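Local coordinates for protein lactaldehyde dehydrogenase (Methanocaldococcus jannaschii, PDB 3PQA) that oxidises lactaldehyde to lactate with NAD as the preferred coenzyme, a step in the biosynthesis of coenzyme F420, and works as a homotetramer, at residues K103-Y108 / K150-I155; V49-P54 / R128-I133; D41-Y46 / V193-T198. All blocks are in the same frame, centred on the assembly; numbering follows the deposited sequence. Where two conformers were deposited one is given.

Contact 1 of 3, residues K103-Y108 / K150-I155; sequences KLAAFY and KIAPAI
Ala105 and Ala152 meet methyl to methyl, with CB of Ala105 3.6 Å from CB of Ala152. The same methyl of Ala105 also lies 3.7 Å from the carbonyl O of Ala152 and 4.3 Å from N of Pro153, so it rests on the helix backbone as much as on its partner's side chain. Both methyls point at the other helix, and the CA atoms of Ala105 and Ala152 come within 5.7 Å. Alanine suits both places because a lone methyl lets the backbones come this near.

Pro153 adds its backbone to the edge of the contact. As an imino acid it has no N-H to give to the turn before, and the helix is kinked there; the bonds resume with Ala154 N to Lys150 O at 3.1 Å. The two helices, 88-111 and 145-156, belong to the aldehyde dehydrogenase fold, and the second follows strand 122-138 after a short loop, a strand of the sheet that probably binds NAD, as in relatives. Pro153 lies about 11 Å, side chain to side chain, from Glu241, an active-site residue by similarity.

Further out, Leu62 and Val447 also pack on Ala105, while Ile151, Ala154 and Ile155 turn to Ile161 of strand 160-165 and so seat helix 145-156 on the sheet. On helix 88-111, Phe107 meets Phe107 of a second subunit, and the hydroxyl of Tyr108 is hydrogen-bonded to Glu111 of that subunit.

Contact 2 of 3, residues V49-P54 / R128-I133; sequences VMKNLP and REPVGI
Glu129 and Pro130, on strand 122-138 near the surface of the subunit, face Lys51 at the end of helix 47-51. Their strand is a long member of the mixed sheet of the aldehyde dehydrogenase fold, and in this stretch it runs beside strand 455-463, with backbone hydrogen bonds between Glu129 and Asn456.

Arg128 sends its guanidinium into a salt bridge with Glu452. Glu129 comes next, its CG anti to the carbonyl carbon (chi1 -62°) and the rest of the chain extended, which carries the carboxylate to the level of the lysine end. The charges stay apart: NZ of Lys51 is 4.4 Å from OE1 of Glu129, too far for a salt bridge. A water lies 2.7 Å from NZ of Lys51, from which it accepts, and 2.8 Å from OE1 of Glu129. The stronger hold on this carboxylate is on its other oxygen, OE2, which is in salt bridges with Lys458 and Arg127, and the positive charges there probably keep the acid ionised.

Pro130 supplies the apolar half. Its ring suits a strand residue whose N need not donate, and it offers CG and CD to the lysine's methylenes, the two side chains crossing at about a right angle. A lysine serves well opposite these residues because it is apolar along its methylenes and charged at its end: CG of Lys51, anti to the backbone N (chi1 178°), lies 3.7 Å from CG of Pro130 and 4.0 Å from its CD.

Contact 3 of 3, residues D41-Y46 / V193-T198; sequences DTAEKY and VYNLLT
Light van der Waals packing, partly buried and without a hydrogen bond across it, sets the end of helix 33-44 and the turn after it against strand 194-196. That strand pairs in parallel with strand 160-165 in the mixed sheet of the aldehyde dehydrogenase fold. Two pairs make the contact. In the first, the methyl of Ala43 meets the side-chain amide of Asn195, CB to ND2 at 3.6 Å; the small residue lets the helix come near the strand, and it packs on Val160 as well. In the second, CB of Tyr46 lies 4.0 Å from CG1 of Val193, near the closest approach of the two backbones. Val193 is a fitting partner, since its branched side chain also reaches Leu184 of helix 171-186.

Tyr46 is placed by a tight turn in which its N bonds to the O of Ala43 at 2.9 Å, and it stands at the N-cap position of helix 47-51. Its side chain also packs on Pro190.

The side chain of Asn195 leaves the strand toward the helix, yet its ND2 is already engaged by two carbonyls, those of Ile161 on the neighbouring strand and Gly192 just before its own. These bonds fix the amide's rotation, which implies that Ala43 presses on a polar group whose donor needs are met by its own side of the interface.

Contact 1 is buried, contact 3 partly so, and contact 2 lies at the surface, and their chemistry changes accordingly: alanine against alanine inside, methyl on amide and side-chain carbons in between, and a water-bridged charge pair over a proline outside. Contact 1 joins two helices, whereas contacts 2 and 3 each set a helix against a strand of the same mixed sheet. Helices 33-44 and 47-51 follow one another in the chain. Contact 2 nests within the loop closed by contact 3. Met50, in a segment of contact 2, packs on a segment of each of the others: its CG lies 3.6 Å from CB of Val193, and its CE 3.8 Å from O of Ile155.

Contact 1 of 3, residues K103-Y108 / K150-I155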
ATOM      1  N   LYS B 103      -8.012 -10.095  18.257  1.00 11.06           N
ATOM      2  CA  LYS B 103      -8.980  -9.892  17.165  1.00 12.21           C
ATOM      3  C   LYS B 103      -8.389  -9.236  15.917  1.00 11.22           C
ATOM      4  O   LYS B 103      -8.745  -9.596  14.796  1.00 11.35           O
ATOM      5  CB  LYS B 103     -10.190  -9.108  17.640  1.00 16.75           C
ATOM      6  CG  LYS B 103     -11.003  -9.863  18.652  1.00 18.30           C
ATOM      7  CD  LYS B 103     -12.281  -9.143  18.981  1.00 18.38           C
ATOM      8  CE  LYS B 103     -13.213 -10.116  19.693  1.00 18.92           C
ATOM      9  NZ  LYS B 103     -14.568  -9.519  19.884  1.00 19.24           N
ATOM     10  N   LEU B 104      -7.483  -8.289  16.121  1.00 10.22           N
ATOM     11  CA  LEU B 104      -6.823  -7.613  15.015  1.00 10.39           C
ATOM     12  C   LEU B 104      -5.912  -8.566  14.256  1.00 10.11           C
ATOM     13  O   LEU B 104      -5.826  -8.515  13.023  1.00 10.99           O
ATOM     14  CB  LEU B 104      -6.043  -6.387  15.500  1.00 12.96           C
ATOM     15  CG  LEU B 104      -5.695  -5.372  14.409  1.00 13.81           C
ATOM     16  CD1 LEU B 104      -6.940  -4.892  13.679  1.00 13.26           C
ATOM     17  CD2 LEU B 104      -4.942  -4.185  15.006  1.00 13.22           C
ATOM     18  N   ALA B 105      -5.226  -9.448  14.985  1.00 10.05           N
ATOM     19  CA  ALA B 105      -4.430 -10.465  14.317  1.00  9.66           C
ATOM     20  C   ALA B 105      -5.300 -11.376  13.444  1.00  9.56           C
ATOM     21  O   ALA B 105      -4.911 -11.710  12.319  1.00  9.90           O
ATOM     22  CB  ALA B 105      -3.673 -11.284  15.333  1.00  9.83           C
ATOM     23  N   ALA B 106      -6.460 -11.782  13.975  1.00 10.38           N
ATOM     24  CA  ALA B 106      -7.447 -12.565  13.208  1.00 11.09           C
ATOM     25  C   ALA B 106      -7.810 -11.885  11.882  1.00 11.31           C
ATOM     26  O   ALA B 106      -7.811 -12.530  10.819  1.00 12.03           O
ATOM     27  CB  ALA B 106      -8.696 -12.819  14.042  1.00 11.80           C
ATOM     28  N   PHE B 107      -8.102 -10.588  11.940  1.00 11.97           N
ATOM     29  CA  PHE B 107      -8.470  -9.935  10.699  0.50 12.79           C
ATOM     30  C   PHE B 107      -7.294  -9.768   9.746  1.00 11.45           C
ATOM     31  O   PHE B 107      -7.484  -9.962   8.541  1.00 11.30           O
ATOM     32  CB  PHE B 107      -9.310  -8.682  10.923  0.50 16.18           C
ATOM     33  CG  PHE B 107     -10.742  -8.994  11.266  0.50 17.55           C
ATOM     34  CD1 PHE B 107     -11.726  -8.963  10.296  0.50 16.52           C
ATOM     35  CD2 PHE B 107     -11.093  -9.372  12.552  0.50 16.51           C
ATOM     36  CE1 PHE B 107     -13.040  -9.265  10.610  0.50 17.64           C
ATOM     37  CE2 PHE B 107     -12.403  -9.681  12.868  0.50 17.63           C
ATOM     38  CZ  PHE B 107     -13.375  -9.627  11.895  0.50 16.61           C
ATOM     39  N   TYR B 108      -6.092  -9.524  10.258  1.00 10.15           N
ATOM     40  CA  TYR B 108      -4.919  -9.483   9.381  1.00  9.62           C
ATOM     41  C   TYR B 108      -4.503 -10.834   8.760  1.00  9.14           C
ATOM     42  O   TYR B 108      -3.897 -10.854   7.677  1.00  8.95           O
ATOM     43  CB  TYR B 108      -3.754  -8.731  10.031  1.00 11.62           C
ATOM     44  CG  TYR B 108      -3.883  -7.231   9.830  1.00 12.31           C
ATOM     45  CD1 TYR B 108      -3.767  -6.667   8.548  1.00 11.80           C
ATOM     46  CD2 TYR B 108      -4.138  -6.380  10.907  1.00 11.87           C
ATOM     47  CE1 TYR B 108      -3.898  -5.279   8.343  1.00 12.46           C
ATOM     48  CE2 TYR B 108      -4.274  -4.988  10.720  1.00 12.51           C
ATOM     49  CZ  TYR B 108      -4.145  -4.456   9.426  1.00 11.96           C
ATOM     50  OH  TYR B 108      -4.280  -3.102   9.246  1.00 12.73           O
ATOM     51  N   LYS B 150       2.967 -10.303  20.823  1.00 10.02           N
ATOM     52  CA  LYS B 150       3.921 -11.217  20.200  1.00 11.68           C
ATOM     53  C   LYS B 150       3.266 -12.519  19.735  1.00  9.90           C
ATOM     54  O   LYS B 150       3.526 -12.989  18.622  1.00 10.78           O
ATOM     55  CB  LYS B 150       5.075 -11.541  21.151  1.00 16.11           C
ATOM     56  CG  LYS B 150       5.870 -10.317  21.609  1.00 17.46           C
ATOM     57  CD  LYS B 150       7.117 -10.714  22.392  1.00 17.65           C
ATOM     58  CE  LYS B 150       7.729  -9.494  23.121  1.00 17.92           C
ATOM     59  NZ  LYS B 150       8.199  -8.444  22.159  1.00 18.08           N
ATOM     60  N   ILE B 151       2.454 -13.120  20.609  1.00  8.99           N
ATOM     61  CA  ILE B 151       1.732 -14.358  20.293  1.00 10.09           C
ATOM     62  C   ILE B 151       0.757 -14.222  19.123  1.00  8.55           C
ATOM     63  O   ILE B 151       0.773 -15.061  18.211  1.00  8.92           O
ATOM     64  CB  ILE B 151       0.996 -14.925  21.539  1.00 13.06           C
ATOM     65  CG1 ILE B 151       2.015 -15.239  22.642  1.00 13.47           C
ATOM     66  CG2 ILE B 151       0.180 -16.190  21.181  1.00 13.51           C
ATOM     67  CD1 ILE B 151       1.373 -15.527  23.998  1.00 14.14           C
ATOM     68  N   ALA B 152      -0.100 -13.200  19.166  1.00  8.63           N
ATOM     69  CA  ALA B 152      -1.123 -13.043  18.131  1.00  8.46           C
ATOM     70  C   ALA B 152      -0.511 -12.927  16.707  1.00  8.03           C
ATOM     71  O   ALA B 152      -0.877 -13.712  15.808  1.00  8.56           O
ATOM     72  CB  ALA B 152      -2.046 -11.871  18.452  1.00  9.12           C
ATOM     73  N   PRO B 153       0.446 -11.992  16.496  1.00  8.74           N
ATOM     74  CA  PRO B 153       1.095 -11.972  15.164  1.00  8.48           C
ATOM     75  C   PRO B 153       1.883 -13.239  14.802  1.00  8.80           C
ATOM     76  O   PRO B 153       1.920 -13.614  13.628  1.00  9.54           O
ATOM     77  CB  PRO B 153       2.016 -10.751  15.212  1.00  9.84           C
ATOM     78  CG  PRO B 153       2.189 -10.429  16.655  1.00 12.37           C
ATOM     79  CD  PRO B 153       0.991 -10.952  17.398  1.00  9.93           C
ATOM     80  N   ALA B 154       2.511 -13.896  15.788  1.00  8.18           N
ATOM     81  CA  ALA B 154       3.227 -15.149  15.532  1.00  8.92           C
ATOM     82  C   ALA B 154       2.317 -16.259  15.014  1.00  9.01           C
ATOM     83  O   ALA B 154       2.652 -16.939  14.037  1.00 10.16           O
ATOM     84  CB  ALA B 154       3.976 -15.610  16.788  1.00  9.54           C
ATOM     85  N   ILE B 155       1.171 -16.449  15.670  1.00  9.29           N
ATOM     86  CA  ILE B 155       0.169 -17.417  15.219  1.00 10.55           C
ATOM     87  C   ILE B 155      -0.349 -17.037  13.819  1.00  9.55           C
ATOM     88  O   ILE B 155      -0.420 -17.870  12.905  1.00  9.71           O
ATOM     89  CB  ILE B 155      -1.004 -17.554  16.227  1.00 12.27           C
ATOM     90  CG1 ILE B 155      -0.521 -18.184  17.543  1.00 12.45           C
ATOM     91  CG2 ILE B 155      -2.158 -18.394  15.636  1.00 12.46           C
ATOM     92  CD1 ILE B 155      -1.592 -18.197  18.623  1.00 12.73           C
TER

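Contact 2 of 3, residues V49-P54 / R128-I133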
ATOM      1  N   VAL B  49       3.585 -28.245  10.648  1.00 15.94           N
ATOM      2  CA  VAL B  49       2.169 -28.140  11.004  1.00 16.96           C
ATOM      3  C   VAL B  49       1.687 -26.689  11.071  1.00 16.13           C
ATOM      4  O   VAL B  49       0.655 -26.348  10.461  1.00 16.17           O
ATOM      5  CB  VAL B  49       1.834 -28.901  12.325  1.00 19.15           C
ATOM      6  CG1 VAL B  49       0.449 -28.515  12.851  1.00 21.36           C
ATOM      7  CG2 VAL B  49       1.887 -30.385  12.095  1.00 21.29           C
ATOM      8  N   MET B  50       2.423 -25.843  11.797  1.00 15.07           N
ATOM      9  CA  MET B  50       2.081 -24.416  11.893  1.00 14.72           C
ATOM     10  C   MET B  50       2.178 -23.688  10.546  1.00 14.20           C
ATOM     11  O   MET B  50       1.312 -22.865  10.213  1.00 15.10           O
ATOM     12  CB  MET B  50       2.970 -23.683  12.903  1.00 16.15           C
ATOM     13  CG  MET B  50       2.361 -23.413  14.276  1.00 17.63           C
ATOM     14  SD  MET B  50       0.584 -23.135  14.411  1.00 15.25           S
ATOM     15  CE  MET B  50       0.454 -21.465  13.809  1.00 17.72           C
ATOM     16  N   LYS B  51       3.244 -23.962   9.797  1.00 13.87           N
ATOM     17  CA  LYS B  51       3.480 -23.314   8.497  1.00 14.21           C
ATOM     18  C   LYS B  51       2.327 -23.588   7.526  1.00 14.43           C
ATOM     19  O   LYS B  51       2.001 -22.751   6.679  1.00 15.00           O
ATOM     20  CB  LYS B  51       4.804 -23.792   7.907  1.00 16.33           C
ATOM     21  CG  LYS B  51       5.148 -23.221   6.539  1.00 17.53           C
ATOM     22  CD  LYS B  51       6.406 -23.883   6.028  1.00 17.00           C
ATOM     23  CE  LYS B  51       6.844 -23.290   4.713  1.00 17.76           C
ATOM     24  NZ  LYS B  51       8.027 -24.042   4.223  1.00 17.23           N
ATOM     25  N   ASN B  52       1.707 -24.746   7.667  1.00 14.67           N
ATOM     26  CA  ASN B  52       0.647 -25.148   6.745  1.00 15.41           C
ATOM     27  C   ASN B  52      -0.761 -25.007   7.271  1.00 14.80           C
ATOM     28  O   ASN B  52      -1.706 -25.378   6.590  1.00 15.56           O
ATOM     29  CB  ASN B  52       0.868 -26.577   6.252  1.00 18.88           C
ATOM     30  CG  ASN B  52       2.075 -26.694   5.378  1.00 19.04           C
ATOM     31  OD1 ASN B  52       2.126 -26.131   4.296  1.00 19.42           O
ATOM     32  ND2 ASN B  52       3.056 -27.406   5.840  1.00 19.38           N
ATOM     33  N   LEU B  53      -0.913 -24.457   8.464  1.00 14.44           N
ATOM     34  CA  LEU B  53      -2.239 -24.238   9.017  1.00 15.09           C
ATOM     35  C   LEU B  53      -2.998 -23.257   8.124  1.00 14.11           C
ATOM     36  O   LEU B  53      -2.480 -22.183   7.816  1.00 14.35           O
ATOM     37  CB  LEU B  53      -2.133 -23.667  10.428  1.00 17.09           C
ATOM     38  CG  LEU B  53      -3.186 -24.138  11.420  1.00 17.17           C
ATOM     39  CD1 LEU B  53      -3.023 -25.644  11.645  1.00 17.36           C
ATOM     40  CD2 LEU B  53      -3.040 -23.388  12.728  1.00 17.30           C
ATOM     41  N   PRO B  54      -4.224 -23.616   7.716  1.00 14.05           N
ATOM     42  CA  PRO B  54      -4.996 -22.727   6.857  1.00 13.96           C
ATOM     43  C   PRO B  54      -5.333 -21.395   7.519  1.00 13.50           C
ATOM     44  O   PRO B  54      -5.368 -21.288   8.756  1.00 13.46           O
ATOM     45  CB  PRO B  54      -6.272 -23.534   6.576  1.00 14.47           C
ATOM     46  CG  PRO B  54      -5.865 -24.938   6.729  1.00 15.48           C
ATOM     47  CD  PRO B  54      -4.852 -24.946   7.830  1.00 14.47           C
ATOM     48  N   ARG B 128       4.375 -14.063   1.940  1.00 12.20           N
ATOM     49  CA  ARG B 128       4.988 -14.028   3.266  1.00 13.23           C
ATOM     50  C   ARG B 128       4.931 -15.459   3.823  1.00 12.81           C
ATOM     51  O   ARG B 128       3.921 -16.138   3.672  1.00 13.23           O
ATOM     52  CB  ARG B 128       4.259 -13.041   4.203  1.00 17.81           C
ATOM     53  CG  ARG B 128       4.255 -11.541   3.817  1.00 20.89           C
ATOM     54  CD  ARG B 128       5.636 -10.962   3.620  1.00 19.33           C
ATOM     55  NE  ARG B 128       5.716  -9.493   3.504  1.00 21.44           N
ATOM     56  CZ  ARG B 128       5.654  -8.759   2.383  1.00 20.07           C
ATOM     57  NH1 ARG B 128       5.415  -9.289   1.179  1.00 21.52           N
ATOM     58  NH2 ARG B 128       5.819  -7.441   2.473  1.00 21.70           N
ATOM     59  N   GLU B 129       6.027 -15.922   4.422  1.00 11.91           N
ATOM     60  CA  GLU B 129       6.078 -17.244   5.068  1.00 10.93           C
ATOM     61  C   GLU B 129       6.664 -17.114   6.471  1.00  9.88           C
ATOM     62  O   GLU B 129       7.404 -16.175   6.732  1.00  9.90           O
ATOM     63  CB  GLU B 129       6.908 -18.227   4.234  1.00 12.07           C
ATOM     64  CG  GLU B 129       6.309 -18.477   2.843  1.00 12.96           C
ATOM     65  CD  GLU B 129       6.992 -19.580   2.058  1.00 12.43           C
ATOM     66  OE1 GLU B 129       8.108 -19.995   2.439  1.00 13.12           O
ATOM     67  OE2 GLU B 129       6.413 -20.000   1.035  1.00 13.10           O
ATOM     68  N   PRO B 130       6.331 -18.048   7.391  1.00  9.92           N
ATOM     69  CA  PRO B 130       6.875 -17.878   8.753  1.00  9.79           C
ATOM     70  C   PRO B 130       8.397 -17.878   8.854  1.00  9.59           C
ATOM     71  O   PRO B 130       9.072 -18.584   8.110  1.00 10.12           O
ATOM     72  CB  PRO B 130       6.356 -19.115   9.501  1.00 10.13           C
ATOM     73  CG  PRO B 130       5.922 -20.093   8.440  1.00 10.34           C
ATOM     74  CD  PRO B 130       5.488 -19.254   7.271  1.00 10.27           C
ATOM     75  N   VAL B 131       8.924 -17.134   9.819  1.00 10.10           N
ATOM     76  CA  VAL B 131      10.345 -17.206  10.120  1.00 10.39           C
ATOM     77  C   VAL B 131      10.751 -18.567  10.689  1.00 10.08           C
ATOM     78  O   VAL B 131      11.891 -19.004  10.493  1.00 11.07           O
ATOM     79  CB  VAL B 131      10.794 -16.075  11.063  1.00 11.42           C
ATOM     80  CG1 VAL B 131      10.735 -14.744  10.325  1.00 11.83           C
ATOM     81  CG2 VAL B 131       9.946 -16.035  12.345  1.00 11.82           C
ATOM     82  N   GLY B 132       9.822 -19.230  11.374  1.00  9.95           N
ATOM     83  CA  GLY B 132      10.039 -20.576  11.905  1.00 10.35           C
ATOM     84  C   GLY B 132       9.612 -20.627  13.363  1.00 10.70           C
ATOM     85  O   GLY B 132       8.412 -20.609  13.676  1.00 12.01           O
ATOM     86  N   ILE B 133      10.597 -20.690  14.256  1.00 10.77           N
ATOM     87  CA  ILE B 133      10.346 -20.619  15.688  1.00 11.01           C
ATOM     88  C   ILE B 133      10.568 -19.185  16.158  1.00 10.56           C
ATOM     89  O   ILE B 133      11.668 -18.640  16.014  1.00 11.64           O
ATOM     90  CB  ILE B 133      11.262 -21.575  16.493  1.00 11.85           C
ATOM     91  CG1 ILE B 133      11.062 -23.026  16.029  1.00 12.59           C
ATOM     92  CG2 ILE B 133      10.976 -21.453  17.990  1.00 12.57           C
ATOM     93  CD1 ILE B 133      11.962 -24.058  16.751  1.00 12.11           C
TER
HETATM   94  O   HOH W   1       8.486 -22.751   1.861  1.00 22.74           O

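Contact 3 of 3, residues D41-Y46 / V193-T198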
ATOM      1  N   ASP B  41      13.498 -28.251  20.935  1.00 16.29           N
ATOM      2  CA  ASP B  41      13.598 -29.417  20.040  1.00 17.60           C
ATOM      3  C   ASP B  41      12.232 -29.918  19.646  1.00 17.01           C
ATOM      4  O   ASP B  41      11.993 -30.236  18.484  1.00 16.67           O
ATOM      5  CB  ASP B  41      14.345 -30.570  20.712  1.00 20.27           C
ATOM      6  CG  ASP B  41      15.817 -30.306  20.851  1.00 21.06           C
ATOM      7  OD1 ASP B  41      16.344 -29.449  20.110  1.00 20.66           O
ATOM      8  OD2 ASP B  41      16.456 -30.959  21.708  1.00 20.75           O
ATOM      9  N   THR B  42      11.344 -30.011  20.634  1.00 17.66           N
ATOM     10  CA  THR B  42       9.964 -30.437  20.394  1.00 17.85           C
ATOM     11  C   THR B  42       9.159 -29.440  19.549  1.00 17.08           C
ATOM     12  O   THR B  42       8.482 -29.852  18.604  1.00 17.81           O
ATOM     13  CB  THR B  42       9.256 -30.827  21.719  1.00 19.16           C
ATOM     14  OG1 THR B  42       9.995 -31.879  22.342  1.00 20.76           O
ATOM     15  CG2 THR B  42       7.861 -31.337  21.458  1.00 20.77           C
ATOM     16  N   ALA B  43       9.269 -28.140  19.853  1.00 15.88           N
ATOM     17  CA  ALA B  43       8.673 -27.076  19.040  1.00 14.97           C
ATOM     18  C   ALA B  43       9.087 -27.177  17.568  1.00 14.23           C
ATOM     19  O   ALA B  43       8.254 -27.005  16.661  1.00 14.80           O
ATOM     20  CB  ALA B  43       9.052 -25.694  19.619  1.00 15.27           C
ATOM     21  N   GLU B  44      10.364 -27.491  17.340  1.00 13.40           N
ATOM     22  CA  GLU B  44      10.921 -27.646  15.996  0.50 13.43           C
ATOM     23  C   GLU B  44      10.113 -28.663  15.181  1.00 12.18           C
ATOM     24  O   GLU B  44       9.915 -28.494  13.969  1.00 12.09           O
ATOM     25  CB  GLU B  44      12.396 -28.079  16.073  0.50 15.64           C
ATOM     26  CG  GLU B  44      13.137 -28.121  14.730  0.50 17.78           C
ATOM     27  CD  GLU B  44      14.493 -28.813  14.813  0.50 16.23           C
ATOM     28  OE1 GLU B  44      14.741 -29.535  15.797  0.50 17.87           O
ATOM     29  OE2 GLU B  44      15.319 -28.646  13.890  0.50 17.96           O
ATOM     30  N   LYS B  45       9.658 -29.722  15.858  1.00 11.74           N
ATOM     31  CA  LYS B  45       8.930 -30.814  15.215  1.00 12.99           C
ATOM     32  C   LYS B  45       7.573 -30.368  14.684  1.00 13.08           C
ATOM     33  O   LYS B  45       7.006 -31.037  13.828  1.00 13.43           O
ATOM     34  CB  LYS B  45       8.752 -32.003  16.172  1.00 15.50           C
ATOM     35  CG  LYS B  45      10.061 -32.678  16.550  1.00 17.85           C
ATOM     36  CD  LYS B  45       9.868 -33.794  17.569  1.00 16.48           C
ATOM     37  CE  LYS B  45      11.222 -34.345  18.023  1.00 18.14           C
ATOM     38  NZ  LYS B  45      11.065 -35.437  19.026  1.00 16.86           N
ATOM     39  N   TYR B  46       7.071 -29.228  15.170  1.00 13.82           N
ATOM     40  CA  TYR B  46       5.754 -28.753  14.744  1.00 15.46           C
ATOM     41  C   TYR B  46       5.781 -27.573  13.783  1.00 13.56           C
ATOM     42  O   TYR B  46       4.728 -26.997  13.482  1.00 13.61           O
ATOM     43  CB  TYR B  46       4.900 -28.414  15.959  1.00 19.93           C
ATOM     44  CG  TYR B  46       4.568 -29.631  16.777  1.00 21.02           C
ATOM     45  CD1 TYR B  46       3.625 -30.561  16.332  1.00 20.60           C
ATOM     46  CD2 TYR B  46       5.204 -29.858  17.985  1.00 20.62           C
ATOM     47  CE1 TYR B  46       3.332 -31.694  17.094  1.00 21.25           C
ATOM     48  CE2 TYR B  46       4.917 -30.970  18.754  1.00 21.25           C
ATOM     49  CZ  TYR B  46       3.983 -31.875  18.312  1.00 20.92           C
ATOM     50  OH  TYR B  46       3.725 -32.970  19.098  1.00 21.40           O
ATOM     51  N   VAL B 193       2.750 -26.465  19.270  1.00 11.62           N
ATOM     52  CA  VAL B 193       2.970 -25.248  18.475  1.00 11.62           C
ATOM     53  C   VAL B 193       3.186 -23.987  19.332  1.00 11.17           C
ATOM     54  O   VAL B 193       3.788 -23.016  18.866  1.00 11.15           O
ATOM     55  CB  VAL B 193       1.851 -24.992  17.419  1.00 12.24           C
ATOM     56  CG1 VAL B 193       1.645 -26.209  16.516  1.00 12.65           C
ATOM     57  CG2 VAL B 193       0.556 -24.557  18.085  1.00 12.75           C
ATOM     58  N   TYR B 194       2.687 -24.012  20.569  1.00 11.38           N
ATOM     59  CA  TYR B 194       2.903 -22.927  21.527  1.00 12.29           C
ATOM     60  C   TYR B 194       3.393 -23.489  22.857  1.00 12.81           C
ATOM     61  O   TYR B 194       2.772 -24.403  23.417  1.00 13.64           O
ATOM     62  CB  TYR B 194       1.635 -22.089  21.735  1.00 13.64           C
ATOM     63  CG  TYR B 194       1.812 -21.126  22.891  1.00 13.93           C
ATOM     64  CD1 TYR B 194       2.443 -19.894  22.704  1.00 13.79           C
ATOM     65  CD2 TYR B 194       1.414 -21.483  24.187  1.00 13.79           C
ATOM     66  CE1 TYR B 194       2.643 -19.026  23.776  1.00 14.02           C
ATOM     67  CE2 TYR B 194       1.610 -20.632  25.264  1.00 13.98           C
ATOM     68  CZ  TYR B 194       2.225 -19.409  25.062  1.00 13.89           C
ATOM     69  OH  TYR B 194       2.424 -18.560  26.131  1.00 14.02           O
ATOM     70  N   ASN B 195       4.489 -22.928  23.362  1.00 13.14           N
ATOM     71  CA  ASN B 195       5.143 -23.457  24.553  1.00 13.50           C
ATOM     72  C   ASN B 195       5.506 -22.354  25.549  1.00 12.84           C
ATOM     73  O   ASN B 195       6.394 -21.547  25.288  1.00 13.10           O
ATOM     74  CB  ASN B 195       6.411 -24.225  24.166  1.00 15.41           C
ATOM     75  CG  ASN B 195       6.171 -25.262  23.062  1.00 15.10           C
ATOM     76  OD1 ASN B 195       5.891 -26.425  23.350  1.00 15.75           O
ATOM     77  ND2 ASN B 195       6.279 -24.841  21.794  1.00 15.65           N
ATOM     78  N   LEU B 196       4.832 -22.337  26.697  1.00 13.08           N
ATOM     79  CA  LEU B 196       5.184 -21.404  27.760  1.00 13.78           C
ATOM     80  C   LEU B 196       6.278 -22.022  28.622  1.00 13.91           C
ATOM     81  O   LEU B 196       6.110 -23.121  29.165  1.00 14.57           O
ATOM     82  CB  LEU B 196       3.958 -21.042  28.601  1.00 14.79           C
ATOM     83  CG  LEU B 196       4.138 -19.908  29.620  1.00 15.22           C
ATOM     84  CD1 LEU B 196       4.170 -18.495  28.988  1.00 14.91           C
ATOM     85  CD2 LEU B 196       3.043 -19.993  30.680  1.00 14.93           C
ATOM     86  N   LEU B 197       7.404 -21.322  28.710  1.00 13.87           N
ATOM     87  CA  LEU B 197       8.586 -21.798  29.425  1.00 13.77           C
ATOM     88  C   LEU B 197       8.911 -20.859  30.598  1.00 13.04           C
ATOM     89  O   LEU B 197       9.489 -19.770  30.414  1.00 13.26           O
ATOM     90  CB  LEU B 197       9.783 -21.916  28.470  1.00 14.82           C
ATOM     91  CG  LEU B 197       9.613 -22.687  27.157  1.00 15.00           C
ATOM     92  CD1 LEU B 197      10.951 -22.791  26.440  1.00 14.99           C
ATOM     93  CD2 LEU B 197       9.014 -24.082  27.409  1.00 14.97           C
ATOM     94  N   THR B 198       8.517 -21.283  31.800  1.00 12.27           N
ATOM     95  CA  THR B 198       8.733 -20.483  33.002  1.00 11.56           C
ATOM     96  C   THR B 198      10.059 -20.815  33.658  1.00 11.32           C
ATOM     97  O   THR B 198      10.572 -21.929  33.505  1.00 12.11           O
ATOM     98  CB  THR B 198       7.563 -20.601  34.031  1.00 12.37           C
ATOM     99  OG1 THR B 198       7.322 -21.976  34.361  1.00 13.61           O
ATOM    100  CG2 THR B 198       6.282 -19.975  33.459  1.00 13.47           C
TER